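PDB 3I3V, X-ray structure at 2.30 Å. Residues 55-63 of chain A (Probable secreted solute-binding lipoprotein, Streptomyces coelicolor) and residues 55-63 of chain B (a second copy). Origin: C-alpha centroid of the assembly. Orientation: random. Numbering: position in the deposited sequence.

Chain A, residues 55-63: YETSRLARK
Chain B 55-63: YETSRLARK

Each copy contributes the last turns of a helix that begins earlier in the chain, followed by a turn. The helix axes run in nearly the same direction, 25° apart, and approach to 10.7 Å. The register is symmetric in sequence: Leu A60 CA and Leu B60 CA lie 6.5 Å apart. The contact buries 430 Å², summed over both sides, and leucine supplies the largest share on each chain.

Tyr B55 lies beyond the contact. Tyr B55 O accepts from Arg B59 N at 3.0 Å, an ordinary helical bond.

Glu B56 points its CA-to-CB bond toward chain A, with chi1 m and chi2 t. Glu B56 OE2 reaches Leu A60 CD1 at 3.5 Å, and Glu B56 OE1 lies 3.8 Å from Glu A56 CB. The carboxylates also come close: Glu A56 OE1 and Glu B56 OE1 are 4.2 Å apart. No bond joins these like charges. The OE2 atom of each glutamate is hydrogen-bonded elsewhere in the structure.

Thr B57 points away, with chi1 m. Ser B58 is out of reach; its chi1 is p, and Ser B58 OG donates to Tyr B55 O at 2.9 Å. This ties the hydroxyl to its own helix.

Arg B59 points toward chain A, with chi1 t and chi2 p. Its aliphatic part makes the contact: Arg B59 CG packs 4.1 Å from Leu A60 CD2.

Leu B60 is the most covered residue, at 110 Å². It has chi1 m and chi2 t, as does Leu A60. Both start sideways, but their ends come nearer the other chain. Leu B60 CG meets Leu A60 CD2 at 4.1 Å. Leu B60 CD2 sits 3.2 Å from Arg A59 O and 3.8 Å from Leu A60 CA. Leu B60 CD1 lies 3.5 Å from Arg A59 NE; Arg A59 is extended, with chi1 to chi3 all t. The branched apolar side chain thus fits against both backbone and side chains.

The single hydrogen bond across is weak: Arg A62 NH2 to Leu B60 O, 3.2 Å, 133° at the hydrogen. The Arg A62 CA-to-CB bond points sideways, but the side-chain end comes nearer, with chi1 -92°, chi2 p and chi3 t. Leu B60 O lies at the guanidinium edge.

Arg B62 has positive phi (54°), and Arg A62 matches it (64°). Each is the first residue to leave helical phi/psi, in a Schellman motif; Lys B63 N donates to Ser B58 O at 2.8 Å. Arg A62 NH2 and Arg B62 NH2 meet at 3.2 Å, edge to edge. Both are donors, so no bond forms. Lys B63 is out of reach.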

ATOM      1  N   TYR A  55       9.536  -0.173   0.462  1.00 26.82           N
ATOM      2  CA  TYR A  55       8.787   0.247   1.641  1.00 27.09           C
ATOM      3  C   TYR A  55       7.277   0.236   1.387  1.00 27.95           C
ATOM      4  O   TYR A  55       6.505  -0.270   2.216  1.00 28.00           O
ATOM      5  CB  TYR A  55       9.208   1.648   2.091  1.00 25.76           C
ATOM      6  CG  TYR A  55       8.334   2.208   3.205  1.00 27.24           C
ATOM      7  CD1 TYR A  55       8.444   1.741   4.521  1.00 24.32           C
ATOM      8  CD2 TYR A  55       7.366   3.179   2.930  1.00 26.59           C
ATOM      9  CE1 TYR A  55       7.608   2.229   5.532  1.00 26.00           C
ATOM     10  CE2 TYR A  55       6.530   3.667   3.929  1.00 25.17           C
ATOM     11  CZ  TYR A  55       6.655   3.192   5.221  1.00 26.16           C
ATOM     12  OH  TYR A  55       5.813   3.688   6.188  1.00 27.74           O
ATOM     13  N   GLU A  56       6.851   0.797   0.258  1.00 26.09           N
ATOM     14  CA  GLU A  56       5.423   0.839  -0.050  1.00 26.74           C
ATOM     15  C   GLU A  56       4.860  -0.576  -0.125  1.00 28.31           C
ATOM     16  O   GLU A  56       3.705  -0.816   0.243  1.00 28.46           O
ATOM     17  CB  GLU A  56       5.169   1.617  -1.351  1.00 24.24           C
ATOM     18  CG  GLU A  56       5.366   3.127  -1.182  1.00 25.39           C
ATOM     19  CD  GLU A  56       5.651   3.861  -2.489  1.00 28.87           C
ATOM     20  OE1 GLU A  56       5.744   3.210  -3.555  1.00 29.55           O
ATOM     21  OE2 GLU A  56       5.790   5.105  -2.452  1.00 31.31           O
ATOM     22  N   THR A  57       5.682  -1.517  -0.579  1.00 28.56           N
ATOM     23  CA  THR A  57       5.251  -2.904  -0.661  1.00 32.69           C
ATOM     24  C   THR A  57       5.127  -3.532   0.733  1.00 34.86           C
ATOM     25  O   THR A  57       4.220  -4.318   0.981  1.00 35.34           O
ATOM     26  CB  THR A  57       6.221  -3.747  -1.506  1.00 33.07           C
ATOM     27  OG1 THR A  57       6.134  -3.343  -2.879  1.00 33.89           O
ATOM     28  CG2 THR A  57       5.874  -5.215  -1.397  1.00 33.20           C
ATOM     29  N   SER A  58       6.035  -3.193   1.646  1.00 36.48           N
ATOM     30  CA  SER A  58       5.953  -3.755   2.986  1.00 37.86           C
ATOM     31  C   SER A  58       4.741  -3.155   3.688  1.00 37.70           C
ATOM     32  O   SER A  58       4.190  -3.737   4.617  1.00 36.33           O
ATOM     33  CB  SER A  58       7.230  -3.463   3.781  1.00 38.72           C
ATOM     34  OG  SER A  58       7.328  -2.095   4.139  1.00 40.80           O
ATOM     35  N   ARG A  59       4.325  -1.987   3.222  1.00 39.99           N
ATOM     36  CA  ARG A  59       3.179  -1.307   3.791  1.00 42.89           C
ATOM     37  C   ARG A  59       1.885  -2.017   3.375  1.00 44.15           C
ATOM     38  O   ARG A  59       0.913  -2.045   4.138  1.00 44.95           O
ATOM     39  CB  ARG A  59       3.171   0.151   3.334  1.00 45.51           C
ATOM     40  CG  ARG A  59       2.239   1.022   4.145  1.00 48.54           C
ATOM     41  CD  ARG A  59       2.257   2.465   3.686  1.00 50.41           C
ATOM     42  NE  ARG A  59       1.001   3.112   4.041  1.00 52.53           N
ATOM     43  CZ  ARG A  59       0.529   3.187   5.281  1.00 54.88           C
ATOM     44  NH1 ARG A  59      -0.632   3.786   5.516  1.00 52.93           N
ATOM     45  NH2 ARG A  59       1.225   2.674   6.292  1.00 56.14           N
ATOM     46  N   LEU A  60       1.875  -2.592   2.172  1.00 43.56           N
ATOM     47  CA  LEU A  60       0.706  -3.329   1.686  1.00 43.42           C
ATOM     48  C   LEU A  60       0.555  -4.614   2.488  1.00 43.41           C
ATOM     49  O   LEU A  60      -0.558  -5.064   2.754  1.00 42.16           O
ATOM     50  CB  LEU A  60       0.856  -3.686   0.206  1.00 42.96           C
ATOM     51  CG  LEU A  60       0.598  -2.574  -0.814  1.00 43.27           C
ATOM     52  CD1 LEU A  60       1.003  -3.055  -2.191  1.00 40.71           C
ATOM     53  CD2 LEU A  60      -0.868  -2.184  -0.783  1.00 41.50           C
ATOM     54  N   ALA A  61       1.690  -5.197   2.867  1.00 42.39           N
ATOM     55  CA  ALA A  61       1.714  -6.428   3.644  1.00 43.69           C
ATOM     56  C   ALA A  61       1.492  -6.110   5.119  1.00 45.76           C
ATOM     57  O   ALA A  61       1.421  -7.013   5.956  1.00 46.67           O
ATOM     58  CB  ALA A  61       3.059  -7.133   3.460  1.00 41.48           C
ATOM     59  N   ARG A  62       1.377  -4.822   5.428  1.00 48.20           N
ATOM     60  CA  ARG A  62       1.184  -4.370   6.798  1.00 49.41           C
ATOM     61  C   ARG A  62       2.380  -4.712   7.689  1.00 48.05           C
ATOM     62  O   ARG A  62       2.237  -4.832   8.902  1.00 48.62           O
ATOM     63  CB  ARG A  62      -0.100  -4.974   7.391  1.00 50.72           C
ATOM     64  CG  ARG A  62      -1.352  -4.113   7.210  1.00 52.66           C
ATOM     65  CD  ARG A  62      -1.780  -4.011   5.749  1.00 54.81           C
ATOM     66  NE  ARG A  62      -2.895  -3.080   5.549  1.00 56.09           N
ATOM     67  CZ  ARG A  62      -4.093  -3.200   6.116  1.00 55.48           C
ATOM     68  NH1 ARG A  62      -4.347  -4.217   6.929  1.00 56.58           N
ATOM     69  NH2 ARG A  62      -5.040  -2.303   5.863  1.00 54.29           N
ATOM     70  N   LYS A  63       3.558  -4.872   7.088  1.00 47.97           N
ATOM     71  CA  LYS A  63       4.767  -5.191   7.855  1.00 47.11           C
ATOM     72  C   LYS A  63       5.845  -4.113   7.685  1.00 45.47           C
ATOM     73  O   LYS A  63       7.030  -4.405   7.859  1.00 47.15           O
ATOM     74  CB  LYS A  63       5.400  -6.516   7.394  1.00 49.04           C
ATOM     75  CG  LYS A  63       4.490  -7.662   6.972  1.00 51.29           C
ATOM     76  CD  LYS A  63       5.383  -8.824   6.496  1.00 53.26           C
ATOM     77  CE  LYS A  63       4.692  -9.791   5.531  1.00 54.27           C
ATOM     78  NZ  LYS A  63       3.741 -10.741   6.183  1.00 54.60           N
TER
ATOM     79  N   TYR B  55      -3.780   3.457  -6.362  1.00 31.16           N
ATOM     80  CA  TYR B  55      -4.455   2.189  -6.112  1.00 31.06           C
ATOM     81  C   TYR B  55      -4.026   1.593  -4.752  1.00 33.23           C
ATOM     82  O   TYR B  55      -4.860   1.103  -3.978  1.00 32.86           O
ATOM     83  CB  TYR B  55      -4.131   1.183  -7.218  1.00 29.41           C
ATOM     84  CG  TYR B  55      -4.680  -0.185  -6.920  1.00 28.50           C
ATOM     85  CD1 TYR B  55      -6.042  -0.466  -7.076  1.00 26.27           C
ATOM     86  CD2 TYR B  55      -3.854  -1.181  -6.397  1.00 27.90           C
ATOM     87  CE1 TYR B  55      -6.565  -1.708  -6.707  1.00 25.93           C
ATOM     88  CE2 TYR B  55      -4.361  -2.421  -6.029  1.00 26.80           C
ATOM     89  CZ  TYR B  55      -5.714  -2.678  -6.178  1.00 25.91           C
ATOM     90  OH  TYR B  55      -6.205  -3.885  -5.751  1.00 25.79           O
ATOM     91  N   GLU B  56      -2.726   1.626  -4.463  1.00 32.39           N
ATOM     92  CA  GLU B  56      -2.228   1.084  -3.200  1.00 32.29           C
ATOM     93  C   GLU B  56      -2.801   1.804  -1.977  1.00 32.85           C
ATOM     94  O   GLU B  56      -3.130   1.175  -0.967  1.00 31.68           O
ATOM     95  CB  GLU B  56      -0.695   1.133  -3.169  1.00 32.83           C
ATOM     96  CG  GLU B  56      -0.053   0.394  -4.340  1.00 33.82           C
ATOM     97  CD  GLU B  56       1.442   0.170  -4.178  1.00 35.78           C
ATOM     98  OE1 GLU B  56       2.110   1.026  -3.561  1.00 37.50           O
ATOM     99  OE2 GLU B  56       1.950  -0.856  -4.687  1.00 35.24           O
ATOM    100  N   THR B  57      -2.924   3.124  -2.065  1.00 32.05           N
ATOM    101  CA  THR B  57      -3.464   3.893  -0.950  1.00 31.39           C
ATOM    102  C   THR B  57      -4.936   3.532  -0.695  1.00 31.62           C
ATOM    103  O   THR B  57      -5.346   3.361   0.457  1.00 30.90           O
ATOM    104  CB  THR B  57      -3.334   5.423  -1.201  1.00 31.49           C
ATOM    105  OG1 THR B  57      -1.948   5.770  -1.368  1.00 28.60           O
ATOM    106  CG2 THR B  57      -3.919   6.212  -0.022  1.00 25.72           C
ATOM    107  N   SER B  58      -5.726   3.396  -1.757  1.00 29.83           N
ATOM    108  CA  SER B  58      -7.135   3.046  -1.588  1.00 32.72           C
ATOM    109  C   SER B  58      -7.295   1.600  -1.076  1.00 32.28           C
ATOM    110  O   SER B  58      -8.255   1.273  -0.373  1.00 31.79           O
ATOM    111  CB  SER B  58      -7.891   3.223  -2.905  1.00 31.36           C
ATOM    112  OG  SER B  58      -7.517   2.221  -3.832  1.00 39.32           O
ATOM    113  N   ARG B  59      -6.333   0.757  -1.434  1.00 32.09           N
ATOM    114  CA  ARG B  59      -6.290  -0.646  -1.042  1.00 34.10           C
ATOM    115  C   ARG B  59      -6.092  -0.798   0.473  1.00 35.16           C
ATOM    116  O   ARG B  59      -6.761  -1.605   1.124  1.00 33.08           O
ATOM    117  CB  ARG B  59      -5.147  -1.330  -1.812  1.00 35.67           C
ATOM    118  CG  ARG B  59      -4.866  -2.759  -1.428  1.00 38.40           C
ATOM    119  CD  ARG B  59      -6.110  -3.619  -1.488  1.00 39.97           C
ATOM    120  NE  ARG B  59      -5.836  -4.923  -0.896  1.00 40.64           N
ATOM    121  CZ  ARG B  59      -6.689  -5.586  -0.127  1.00 41.57           C
ATOM    122  NH1 ARG B  59      -7.884  -5.075   0.147  1.00 40.88           N
ATOM    123  NH2 ARG B  59      -6.334  -6.754   0.385  1.00 42.17           N
ATOM    124  N   LEU B  60      -5.170  -0.009   1.024  1.00 35.70           N
ATOM    125  CA  LEU B  60      -4.876  -0.025   2.452  1.00 34.71           C
ATOM    126  C   LEU B  60      -6.067   0.546   3.213  1.00 34.74           C
ATOM    127  O   LEU B  60      -6.239   0.297   4.405  1.00 35.21           O
ATOM    128  CB  LEU B  60      -3.626   0.812   2.737  1.00 33.19           C
ATOM    129  CG  LEU B  60      -2.321   0.212   2.213  1.00 34.36           C
ATOM    130  CD1 LEU B  60      -1.256   1.293   2.079  1.00 32.63           C
ATOM    131  CD2 LEU B  60      -1.875  -0.911   3.158  1.00 35.41           C
ATOM    132  N   ALA B  61      -6.879   1.326   2.514  1.00 34.88           N
ATOM    133  CA  ALA B  61      -8.056   1.926   3.120  1.00 36.67           C
ATOM    134  C   ALA B  61      -9.288   1.080   2.811  1.00 37.84           C
ATOM    135  O   ALA B  61     -10.396   1.445   3.168  1.00 38.65           O
ATOM    136  CB  ALA B  61      -8.246   3.354   2.610  1.00 32.98           C
ATOM    137  N   ARG B  62      -9.087  -0.050   2.145  1.00 41.06           N
ATOM    138  CA  ARG B  62     -10.192  -0.943   1.807  1.00 45.23           C
ATOM    139  C   ARG B  62     -11.333  -0.238   1.054  1.00 44.97           C
ATOM    140  O   ARG B  62     -12.515  -0.505   1.288  1.00 44.76           O
ATOM    141  CB  ARG B  62     -10.715  -1.594   3.091  1.00 48.28           C
ATOM    142  CG  ARG B  62     -10.473  -3.091   3.153  1.00 53.02           C
ATOM    143  CD  ARG B  62     -10.489  -3.599   4.581  1.00 56.45           C
ATOM    144  NE  ARG B  62      -9.165  -3.535   5.190  1.00 57.66           N
ATOM    145  CZ  ARG B  62      -8.898  -3.941   6.423  1.00 57.72           C
ATOM    146  NH1 ARG B  62      -9.870  -4.438   7.178  1.00 61.69           N
ATOM    147  NH2 ARG B  62      -7.664  -3.863   6.897  1.00 55.92           N
ATOM    148  N   LYS B  63     -10.961   0.653   0.136  1.00 43.77           N
ATOM    149  CA  LYS B  63     -11.924   1.422  -0.652  1.00 41.73           C
ATOM    150  C   LYS B  63     -11.491   1.354  -2.121  1.00 40.95           C
ATOM    151  O   LYS B  63     -11.927   2.148  -2.955  1.00 38.88           O
ATOM    152  CB  LYS B  63     -11.932   2.872  -0.139  1.00 45.38           C
ATOM    153  CG  LYS B  63     -13.000   3.780  -0.745  1.00 49.48           C
ATOM    154  CD  LYS B  63     -13.722   4.629   0.312  1.00 51.60           C
ATOM    155  CE  LYS B  63     -12.820   5.685   0.943  1.00 53.53           C
ATOM    156  NZ  LYS B  63     -11.743   5.090   1.783  1.00 54.85           N
TER